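Local structure of extracellular solute-binding protein family 1 (5CI5) at residues Ser296-Trp301 and Glu362-Ala367. The protein binds alpha-D-tagatose and probably delivers such sugars to an ABC transporter as its extracellular solute-binding component. Numbering follows the deposited sequence.
Sequences SVLGGW and ETFPHA. With T6T (alpha-D-tagatopyranose), chain C.
No direct hydrogen bond joins Ser-296 to Ala-367, yet their backbones meet: Ala-367 CA lies 3.3 Å from Ser-296 O, a CA-H...O contact. A water bridges close by. It accepts from Ser-296 N and donates to His-366 O at 2.8 Å. The side chains that meet are mostly apolar. Ser-296 CB meets the methyl CG2 of Thr-363 at 3.6 Å, while its OG is hydrogen-bonded to Arg-139 O. Ala-367 CB packs on the backbone of Val-297 and Leu-298 and meets Leu-298 CB. With CG anti to the backbone N (chi1 -180°) and chi2 at 66°, Leu-298 sends CD1 obliquely to the Phe-364 ring, 3.4 Å from CE1. Beyond Leu-298 the same strand reaches the sugar. Gly-300 N gives O4 of the tagatose a nearly straight bond (3.0 Å, 171°). A side chain on Gly-299 would run into O3. Trp-301 NE1 donates to O2 of the tagatose at 2.9 Å, and O2 lies in the indole plane at its edge. A leucine in place of Trp-301 would probably leave O2 without this donor and Tyr-135 and Trp-89 without their aromatic partner. Leu-298 O is hydrogen-bonded to Arg-370 NH2, from another pocket residue. Segment 362-367 thus packs beside the residues leading into strand 298-304, which runs on to the sugar site in the cleft between two lobes, as in periplasmic-binding-protein folds of the SBP_bac_1 family.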
loop_
_atom_site.group_PDB
_atom_site.type_symbol
_atom_site.label_atom_id
_atom_site.label_comp_id
_atom_site.label_asym_id
_atom_site.label_seq_id
_atom_site.Cartn_x
_atom_site.Cartn_y
_atom_site.Cartn_z
ATOM N N SER A 296 -11.257 1.456 -4.812
ATOM C CA SER A 296 -10.185 0.925 -4.006
ATOM C C SER A 296 -8.944 0.983 -4.866
ATOM O O SER A 296 -9.045 0.984 -6.094
ATOM C CB SER A 296 -10.491 -0.502 -3.542
ATOM O OG SER A 296 -9.448 -1.047 -2.742
ATOM N N VAL A 297 -7.785 1.070 -4.224
ATOM C CA VAL A 297 -6.494 1.041 -4.906
ATOM C C VAL A 297 -5.731 -0.224 -4.474
ATOM O O VAL A 297 -5.736 -0.600 -3.290
ATOM C CB VAL A 297 -5.629 2.311 -4.612
ATOM C CG1 VAL A 297 -4.276 2.241 -5.296
ATOM C CG2 VAL A 297 -6.382 3.571 -5.060
ATOM N N LEU A 298 -5.091 -0.857 -5.456
ATOM C CA LEU A 298 -4.321 -2.081 -5.310
ATOM C C LEU A 298 -2.923 -1.775 -4.760
ATOM O O LEU A 298 -2.287 -0.779 -5.158
ATOM C CB LEU A 298 -4.195 -2.739 -6.682
ATOM C CG LEU A 298 -3.439 -4.049 -6.830
ATOM C CD1 LEU A 298 -4.177 -5.151 -6.085
ATOM C CD2 LEU A 298 -3.319 -4.392 -8.319
ATOM N N GLY A 299 -2.427 -2.637 -3.883
ATOM C CA GLY A 299 -1.068 -2.517 -3.390
ATOM C C GLY A 299 -0.425 -3.843 -3.027
ATOM O O GLY A 299 -0.985 -4.923 -3.232
ATOM N N GLY A 300 0.793 -3.742 -2.488
ATOM C CA GLY A 300 1.543 -4.906 -2.069
ATOM C C GLY A 300 3.023 -4.778 -2.388
ATOM O O GLY A 300 3.508 -3.681 -2.745
ATOM N N TRP A 301 3.732 -5.903 -2.264
ATOM C CA TRP A 301 5.179 -5.957 -2.482
ATOM C C TRP A 301 5.552 -7.204 -3.269
ATOM O O TRP A 301 4.965 -8.262 -3.064
ATOM C CB TRP A 301 5.941 -5.938 -1.156
ATOM C CG TRP A 301 5.716 -4.653 -0.457
ATOM C CD1 TRP A 301 4.612 -4.310 0.260
ATOM C CD2 TRP A 301 6.558 -3.495 -0.481
ATOM N NE1 TRP A 301 4.709 -3.009 0.684
ATOM C CE2 TRP A 301 5.899 -2.492 0.244
ATOM C CE3 TRP A 301 7.803 -3.209 -1.059
ATOM C CZ2 TRP A 301 6.452 -1.227 0.444
ATOM C CZ3 TRP A 301 8.342 -1.954 -0.866
ATOM C CH2 TRP A 301 7.655 -0.971 -0.141
ATOM N N GLU A 362 -14.015 -9.392 -1.797
ATOM C CA GLU A 362 -15.010 -8.857 -2.712
ATOM C C GLU A 362 -14.552 -7.587 -3.403
ATOM O O GLU A 362 -14.897 -7.352 -4.551
ATOM C CB GLU A 362 -16.319 -8.601 -1.959
ATOM C CG GLU A 362 -17.110 -9.861 -1.785
ATOM C CD GLU A 362 -17.503 -10.470 -3.133
ATOM O OE1 GLU A 362 -18.249 -9.815 -3.898
ATOM O OE2 GLU A 362 -17.028 -11.584 -3.434
ATOM N N THR A 363 -13.754 -6.783 -2.706
ATOM C CA THR A 363 -13.325 -5.482 -3.223
ATOM C C THR A 363 -12.086 -5.591 -4.126
ATOM O O THR A 363 -11.966 -4.895 -5.142
ATOM C CB THR A 363 -13.037 -4.532 -2.050
ATOM O OG1 THR A 363 -14.234 -4.370 -1.280
ATOM C CG2 THR A 363 -12.590 -3.184 -2.517
ATOM N N PHE A 364 -11.164 -6.471 -3.732
ATOM C CA PHE A 364 -9.852 -6.608 -4.375
ATOM C C PHE A 364 -9.877 -6.630 -5.917
ATOM O O PHE A 364 -9.101 -5.945 -6.556
ATOM C CB PHE A 364 -9.196 -7.876 -3.794
ATOM C CG PHE A 364 -7.827 -8.185 -4.330
ATOM C CD1 PHE A 364 -6.723 -7.469 -3.900
ATOM C CD2 PHE A 364 -7.642 -9.211 -5.236
ATOM C CE1 PHE A 364 -5.467 -7.762 -4.370
ATOM C CE2 PHE A 364 -6.378 -9.511 -5.709
ATOM C CZ PHE A 364 -5.290 -8.791 -5.286
ATOM N N PRO A 365 -10.775 -7.432 -6.526
ATOM C CA PRO A 365 -10.728 -7.543 -7.994
ATOM C C PRO A 365 -11.033 -6.226 -8.703
ATOM O O PRO A 365 -10.635 -6.051 -9.860
ATOM C CB PRO A 365 -11.808 -8.575 -8.319
ATOM C CG PRO A 365 -12.194 -9.194 -7.042
ATOM C CD PRO A 365 -11.766 -8.334 -5.917
ATOM N N HIS A 366 -11.726 -5.324 -8.023
ATOM C CA HIS A 366 -12.044 -4.013 -8.597
ATOM C C HIS A 366 -11.019 -2.934 -8.293
ATOM O O HIS A 366 -11.149 -1.799 -8.773
ATOM C CB HIS A 366 -13.396 -3.528 -8.095
ATOM C CG HIS A 366 -14.543 -4.395 -8.512
ATOM N ND1 HIS A 366 -14.891 -4.579 -9.835
ATOM C CD2 HIS A 366 -15.423 -5.123 -7.784
ATOM C CE1 HIS A 366 -15.931 -5.395 -9.902
ATOM N NE2 HIS A 366 -16.276 -5.733 -8.673
ATOM N N ALA A 367 -10.018 -3.255 -7.485
ATOM C CA ALA A 367 -9.078 -2.227 -7.038
ATOM C C ALA A 367 -8.271 -1.723 -8.222
ATOM O O ALA A 367 -7.730 -2.527 -9.008
ATOM C CB ALA A 367 -8.162 -2.770 -5.981
HETATM O O3 T6T C . -0.073 -1.126 -0.191
HETATM C C3 T6T C . 1.313 -1.269 0.101
HETATM C C4 T6T C . 2.115 -0.474 -0.930
HETATM O O4 T6T C . 1.745 -0.879 -2.255
HETATM C C5 T6T C . 1.831 0.996 -0.712
HETATM O O5 T6T C . 2.567 1.786 -1.648
HETATM C C6 T6T C . 2.165 1.392 0.722
HETATM O O6 T6T C . 1.371 0.614 1.615
HETATM C C2 T6T C . 1.584 -0.796 1.493
HETATM O O2 T6T C . 2.937 -1.102 1.848
HETATM C C1 T6T C . 0.647 -1.481 2.511
HETATM O O1 T6T C . 0.689 -2.860 2.463
HETATM O O HOH W 1 -11.886 0.591 -7.567
#